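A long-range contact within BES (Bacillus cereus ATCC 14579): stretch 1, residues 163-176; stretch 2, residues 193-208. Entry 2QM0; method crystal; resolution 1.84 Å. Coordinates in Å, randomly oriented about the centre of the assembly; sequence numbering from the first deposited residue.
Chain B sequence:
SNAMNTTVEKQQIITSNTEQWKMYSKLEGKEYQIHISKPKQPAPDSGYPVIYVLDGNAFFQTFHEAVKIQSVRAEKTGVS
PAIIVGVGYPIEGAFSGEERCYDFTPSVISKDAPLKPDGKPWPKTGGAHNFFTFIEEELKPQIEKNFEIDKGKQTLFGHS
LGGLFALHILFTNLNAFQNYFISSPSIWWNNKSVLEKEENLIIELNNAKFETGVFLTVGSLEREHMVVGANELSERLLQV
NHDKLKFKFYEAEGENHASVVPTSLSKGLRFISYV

Stretch 1 (163-176) GLFALHILFTNLNA
Stretch 2, residues 193-208: SVLEKEENLIIELNNA

A carboxylate set against the C-terminal end of a helix is the most unusual feature of this contact in BES. The helix of stretch 1 runs through Thr-172; there the last carbonyls have no following turn of amides to accept from, and Leu-174 N, just past the helix, has no partner in its own stretch. Glu-204 (chi1 m, chi2 t, chi3 -59°) places its carboxylate beside this end, where Leu-174 N can donate to it. Glu-204 OE2 accepts that hydrogen bond from Leu-174 N at 3.0 Å, nearly straight at 171°. Glu-204 OE1 lies 2.6 Å from Leu-170 O and 2.7 Å from Phe-171 O; whether a proton is shared there is left open by the geometry. Both carboxylate oxygens are crowded in the model, so the short distances deserve caution.

The principle illustrated is that a helix terminus can be anchored by polar side chains while much of the rest of the interface is closed by hydrocarbon. Asn-200 (chi1 t) supplies the second anchor: its ND2 donates to Phe-171 O at 2.8 Å and 161°. A water extends this arrangement, donating to Thr-172 O at 2.9 Å and accepting from Asn-200 ND2 at 3.3 Å. Within its own stretch, Thr-172 (chi1 p) turns OG1 back to His-168 O, 2.7 Å away.

Residues 163-172 are helical, Asn-173 departs from helical phi/psi (-148/46), and 174-176 form a 3-10 segment. In stretch 2, residues 193-196 have helical phi/psi without the regular bonds, and a helix is established by Leu-201 and continues through Leu-205. The two helix axes approach to 8.7 Å, with 61° between their N-to-C directions. Register is set by His-168 CA to Val-194 CA at 6.1 Å, Phe-171 CA to Leu-201 CA at 5.1 Å, Leu-174 CA to Glu-204 CA at 6.2 Å, and Asn-175 CA to Ala-208 CA at 6.3 Å. The chains thus advance in the same sequence order, burying 776 Å² in all.

Phe-171 (chi1 m, chi2 -15°) is the largest contributor, with 143 Å² covered. Glu-198 CA lies over one face of the Phe-171 ring, 3.7 Å from the centroid and 8° off the normal, a CH-pi contact in which a polarised C-H meets the ring's electron cloud. At the ring edge, Phe-171 CD2 comes to 3.4 Å from Val-194 O and Phe-171 CE2 to 4.3 Å from Leu-195 CD2.

Val-194 (chi1 p) points toward the first stretch: its CB lies 3.6 Å from Leu-164 CD1, its CG1 4.2 Å from Leu-167 CD2, and its CG2 3.8 Å from His-168 CA. Leu-174 (chi1 t, chi2 146°, between wells) joins a second apolar cluster, with CD1 3.6 Å from Leu-201 CD1 and 3.8 Å from Leu-205 CD2, and CD2 3.8 Å from Ala-208 CB. Leu-201 (t, p) also brings CD1 to 3.9 Å from Leu-170 CD1. These aliphatic groups meet at van der Waals distance and exclude water from each other's surfaces. At the exposed margin, Lys-197 starts toward the helix, its CD 3.7 Å from Thr-172 CG2, before its end leads away.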

# COMPACT_ATOMS: atom_id res chain seq x y z
N GLY B 163 8.87 -13.21 5.90
CA GLY B 163 9.49 -12.73 7.12
C GLY B 163 10.29 -13.80 7.83
O GLY B 163 11.33 -13.51 8.40
N LEU B 164 9.81 -15.04 7.77
CA LEU B 164 10.63 -16.20 8.22
C LEU B 164 11.99 -16.25 7.49
O LEU B 164 13.05 -16.29 8.12
CB LEU B 164 9.84 -17.52 8.11
CG LEU B 164 10.66 -18.81 8.26
CD1 LEU B 164 11.11 -18.90 9.67
CD2 LEU B 164 9.87 -20.04 7.86
N PHE B 165 11.95 -16.15 6.16
CA PHE B 165 13.17 -16.07 5.40
C PHE B 165 14.08 -14.91 5.85
O PHE B 165 15.29 -15.11 6.12
CB PHE B 165 12.89 -16.04 3.90
CG PHE B 165 14.14 -15.91 3.04
CD1 PHE B 165 14.83 -17.05 2.63
CD2 PHE B 165 14.62 -14.65 2.68
CE1 PHE B 165 16.01 -16.94 1.82
CE2 PHE B 165 15.78 -14.54 1.87
CZ PHE B 165 16.48 -15.68 1.46
N ALA B 166 13.51 -13.72 5.98
CA ALA B 166 14.26 -12.52 6.36
C ALA B 166 14.91 -12.67 7.76
O ALA B 166 16.07 -12.27 7.95
CB ALA B 166 13.36 -11.29 6.29
N LEU B 167 14.16 -13.27 8.71
CA LEU B 167 14.69 -13.61 10.06
C LEU B 167 15.85 -14.58 9.96
O LEU B 167 16.87 -14.41 10.64
CB LEU B 167 13.61 -14.21 10.96
CG LEU B 167 13.80 -14.11 12.49
CD1 LEU B 167 14.07 -12.67 13.00
CD2 LEU B 167 12.62 -14.74 13.17
N HIS B 168 15.69 -15.60 9.12
CA HIS B 168 16.74 -16.58 8.90
C HIS B 168 18.04 -15.89 8.43
O HIS B 168 19.12 -16.21 8.94
CB HIS B 168 16.28 -17.64 7.91
CG HIS B 168 17.39 -18.51 7.41
ND1 HIS B 168 18.03 -19.43 8.22
CD2 HIS B 168 18.00 -18.58 6.20
CE1 HIS B 168 18.97 -20.04 7.52
NE2 HIS B 168 18.98 -19.54 6.30
N ILE B 169 17.94 -14.95 7.48
CA ILE B 169 19.10 -14.25 6.93
C ILE B 169 19.73 -13.34 7.98
O ILE B 169 20.97 -13.27 8.09
CB ILE B 169 18.76 -13.40 5.65
CG1 ILE B 169 18.16 -14.27 4.53
CG2 ILE B 169 19.99 -12.59 5.16
CD1 ILE B 169 18.90 -15.53 4.23
N LEU B 170 18.89 -12.67 8.73
CA LEU B 170 19.36 -11.87 9.83
C LEU B 170 20.25 -12.76 10.73
O LEU B 170 21.31 -12.33 11.17
CB LEU B 170 18.18 -11.30 10.66
CG LEU B 170 18.58 -10.59 11.96
CD1 LEU B 170 19.42 -9.35 11.60
CD2 LEU B 170 17.37 -10.21 12.84
N PHE B 171 19.79 -13.98 11.00
CA PHE B 171 20.44 -14.86 11.99
C PHE B 171 21.73 -15.53 11.48
O PHE B 171 22.60 -15.91 12.28
CB PHE B 171 19.45 -15.94 12.50
CG PHE B 171 18.36 -15.41 13.45
CD1 PHE B 171 18.47 -14.16 14.06
CD2 PHE B 171 17.26 -16.22 13.77
CE1 PHE B 171 17.48 -13.71 14.95
CE2 PHE B 171 16.27 -15.78 14.68
CZ PHE B 171 16.38 -14.51 15.25
N THR B 172 21.84 -15.67 10.15
CA THR B 172 22.86 -16.51 9.52
C THR B 172 23.70 -15.81 8.46
O THR B 172 24.77 -16.32 8.11
CB THR B 172 22.25 -17.78 8.87
OG1 THR B 172 21.33 -17.40 7.84
CG2 THR B 172 21.54 -18.65 9.91
N ASN B 173 23.24 -14.66 7.96
CA ASN B 173 23.91 -13.94 6.87
C ASN B 173 23.71 -12.45 7.02
O ASN B 173 23.39 -11.75 6.04
CB ASN B 173 23.38 -14.38 5.48
CG ASN B 173 23.94 -15.72 5.02
OD1 ASN B 173 23.23 -16.74 5.04
ND2 ASN B 173 25.20 -15.74 4.61
N LEU B 174 23.90 -11.96 8.24
CA LEU B 174 23.56 -10.60 8.60
C LEU B 174 24.10 -9.54 7.63
O LEU B 174 23.36 -8.62 7.26
CB LEU B 174 23.98 -10.31 10.04
CG LEU B 174 23.74 -8.93 10.66
CD1 LEU B 174 23.41 -9.03 12.15
CD2 LEU B 174 24.95 -8.02 10.38
N ASN B 175 25.35 -9.70 7.17
CA ASN B 175 25.96 -8.65 6.37
C ASN B 175 25.34 -8.46 4.99
O ASN B 175 25.61 -7.47 4.33
CB ASN B 175 27.48 -8.85 6.25
CG ASN B 175 28.23 -8.51 7.54
OD1 ASN B 175 27.94 -7.52 8.21
ND2 ASN B 175 29.21 -9.34 7.87
N ALA B 176 24.50 -9.39 4.56
CA ALA B 176 23.89 -9.28 3.25
C ALA B 176 22.97 -8.03 3.10
O ALA B 176 22.81 -7.50 1.99
CB ALA B 176 23.16 -10.57 2.93
N SER B 193 12.00 -23.87 14.32
CA SER B 193 13.37 -24.21 13.93
C SER B 193 14.26 -23.00 13.69
O SER B 193 15.41 -23.01 14.11
CB SER B 193 13.41 -25.16 12.72
OG SER B 193 13.14 -24.46 11.52
N VAL B 194 13.73 -21.94 13.06
CA VAL B 194 14.52 -20.73 12.82
C VAL B 194 15.15 -20.11 14.09
O VAL B 194 16.22 -19.50 14.01
CB VAL B 194 13.72 -19.65 11.99
CG1 VAL B 194 12.68 -18.90 12.87
CG2 VAL B 194 14.65 -18.69 11.31
N LEU B 195 14.51 -20.27 15.25
CA LEU B 195 15.03 -19.72 16.52
C LEU B 195 16.28 -20.43 17.10
O LEU B 195 16.97 -19.89 17.96
CB LEU B 195 13.93 -19.69 17.59
CG LEU B 195 12.67 -18.88 17.24
CD1 LEU B 195 11.75 -18.96 18.47
CD2 LEU B 195 12.95 -17.42 16.82
N GLU B 196 16.58 -21.62 16.59
CA GLU B 196 17.82 -22.34 16.92
C GLU B 196 19.06 -21.55 16.48
O GLU B 196 20.15 -21.75 17.02
CB GLU B 196 17.82 -23.69 16.22
CG GLU B 196 16.82 -24.67 16.80
CD GLU B 196 16.68 -25.94 15.95
OE1 GLU B 196 17.37 -26.04 14.91
OE2 GLU B 196 15.86 -26.82 16.31
N LYS B 197 18.89 -20.66 15.50
CA LYS B 197 19.92 -19.74 15.05
C LYS B 197 19.91 -18.36 15.74
O LYS B 197 20.77 -17.52 15.46
CB LYS B 197 19.82 -19.58 13.54
CG LYS B 197 20.29 -20.83 12.74
CD LYS B 197 21.82 -21.01 12.76
CE LYS B 197 22.26 -22.03 11.69
NZ LYS B 197 23.71 -22.41 11.77
N GLU B 198 18.94 -18.12 16.63
CA GLU B 198 18.83 -16.78 17.24
C GLU B 198 20.07 -16.35 18.04
O GLU B 198 20.53 -15.21 17.93
CB GLU B 198 17.56 -16.68 18.08
CG GLU B 198 17.31 -15.31 18.72
CD GLU B 198 15.97 -15.23 19.47
OE1 GLU B 198 15.08 -16.08 19.23
OE2 GLU B 198 15.83 -14.31 20.32
N GLU B 199 20.62 -17.27 18.84
CA GLU B 199 21.86 -16.98 19.58
C GLU B 199 23.01 -16.57 18.65
O GLU B 199 23.88 -15.77 19.02
CB GLU B 199 22.29 -18.22 20.39
CG GLU B 199 21.76 -18.31 21.77
CD GLU B 199 22.73 -19.10 22.66
OE1 GLU B 199 23.12 -18.58 23.73
OE2 GLU B 199 23.13 -20.23 22.27
N ASN B 200 23.01 -17.12 17.44
CA ASN B 200 24.03 -16.81 16.43
C ASN B 200 24.12 -15.30 16.09
O ASN B 200 25.14 -14.82 15.60
CB ASN B 200 23.88 -17.70 15.18
CG ASN B 200 25.11 -17.67 14.26
OD1 ASN B 200 26.22 -18.05 14.68
ND2 ASN B 200 24.91 -17.25 12.99
N LEU B 201 23.06 -14.55 16.39
CA LEU B 201 23.02 -13.12 16.09
C LEU B 201 24.13 -12.29 16.74
O LEU B 201 24.66 -11.36 16.11
CB LEU B 201 21.64 -12.53 16.46
CG LEU B 201 21.41 -11.03 16.22
CD1 LEU B 201 21.43 -10.68 14.71
CD2 LEU B 201 20.10 -10.59 16.93
N ILE B 202 24.49 -12.62 17.99
CA ILE B 202 25.64 -11.96 18.67
C ILE B 202 26.95 -12.15 17.89
O ILE B 202 27.67 -11.19 17.64
CB ILE B 202 25.78 -12.36 20.17
CG1 ILE B 202 24.69 -11.66 21.00
CG2 ILE B 202 27.10 -11.88 20.75
CD1 ILE B 202 23.27 -12.05 20.69
N ILE B 203 27.22 -13.39 17.47
CA ILE B 203 28.40 -13.68 16.65
C ILE B 203 28.40 -12.75 15.43
O ILE B 203 29.38 -12.06 15.12
CB ILE B 203 28.44 -15.19 16.20
CG1 ILE B 203 28.45 -16.12 17.44
CG2 ILE B 203 29.65 -15.45 15.29
CD1 ILE B 203 28.52 -17.62 17.12
N GLU B 204 27.26 -12.69 14.75
CA GLU B 204 27.14 -11.86 13.56
C GLU B 204 27.29 -10.38 13.83
O GLU B 204 27.98 -9.69 13.08
CB GLU B 204 25.82 -12.14 12.90
CG GLU B 204 25.77 -13.53 12.39
CD GLU B 204 24.62 -13.67 11.49
OE1 GLU B 204 23.51 -13.43 11.98
OE2 GLU B 204 24.85 -13.97 10.29
N LEU B 205 26.69 -9.91 14.93
CA LEU B 205 26.78 -8.49 15.29
C LEU B 205 28.22 -8.09 15.56
O LEU B 205 28.67 -6.99 15.21
CB LEU B 205 25.86 -8.18 16.48
CG LEU B 205 24.36 -8.07 16.09
CD1 LEU B 205 23.49 -8.03 17.32
CD2 LEU B 205 24.12 -6.86 15.19
N ASN B 206 28.96 -9.00 16.18
CA ASN B 206 30.38 -8.76 16.47
C ASN B 206 31.28 -8.75 15.23
O ASN B 206 32.41 -8.22 15.30
CB ASN B 206 30.89 -9.73 17.55
CG ASN B 206 30.30 -9.45 18.91
OD1 ASN B 206 30.03 -8.31 19.27
ND2 ASN B 206 30.11 -10.50 19.69
N ASN B 207 30.81 -9.34 14.13
CA ASN B 207 31.49 -9.24 12.81
C ASN B 207 30.95 -8.11 11.89
O ASN B 207 31.52 -7.83 10.83
CB ASN B 207 31.40 -10.59 12.06
CG ASN B 207 32.57 -11.53 12.37
OD1 ASN B 207 32.41 -12.51 13.11
ND2 ASN B 207 33.75 -11.25 11.80
N ALA B 208 29.87 -7.46 12.30
CA ALA B 208 29.12 -6.54 11.42
C ALA B 208 29.91 -5.29 11.02
O ALA B 208 30.53 -4.64 11.87
CB ALA B 208 27.82 -6.15 12.08
O HOH W 1 26.33 -17.70 10.07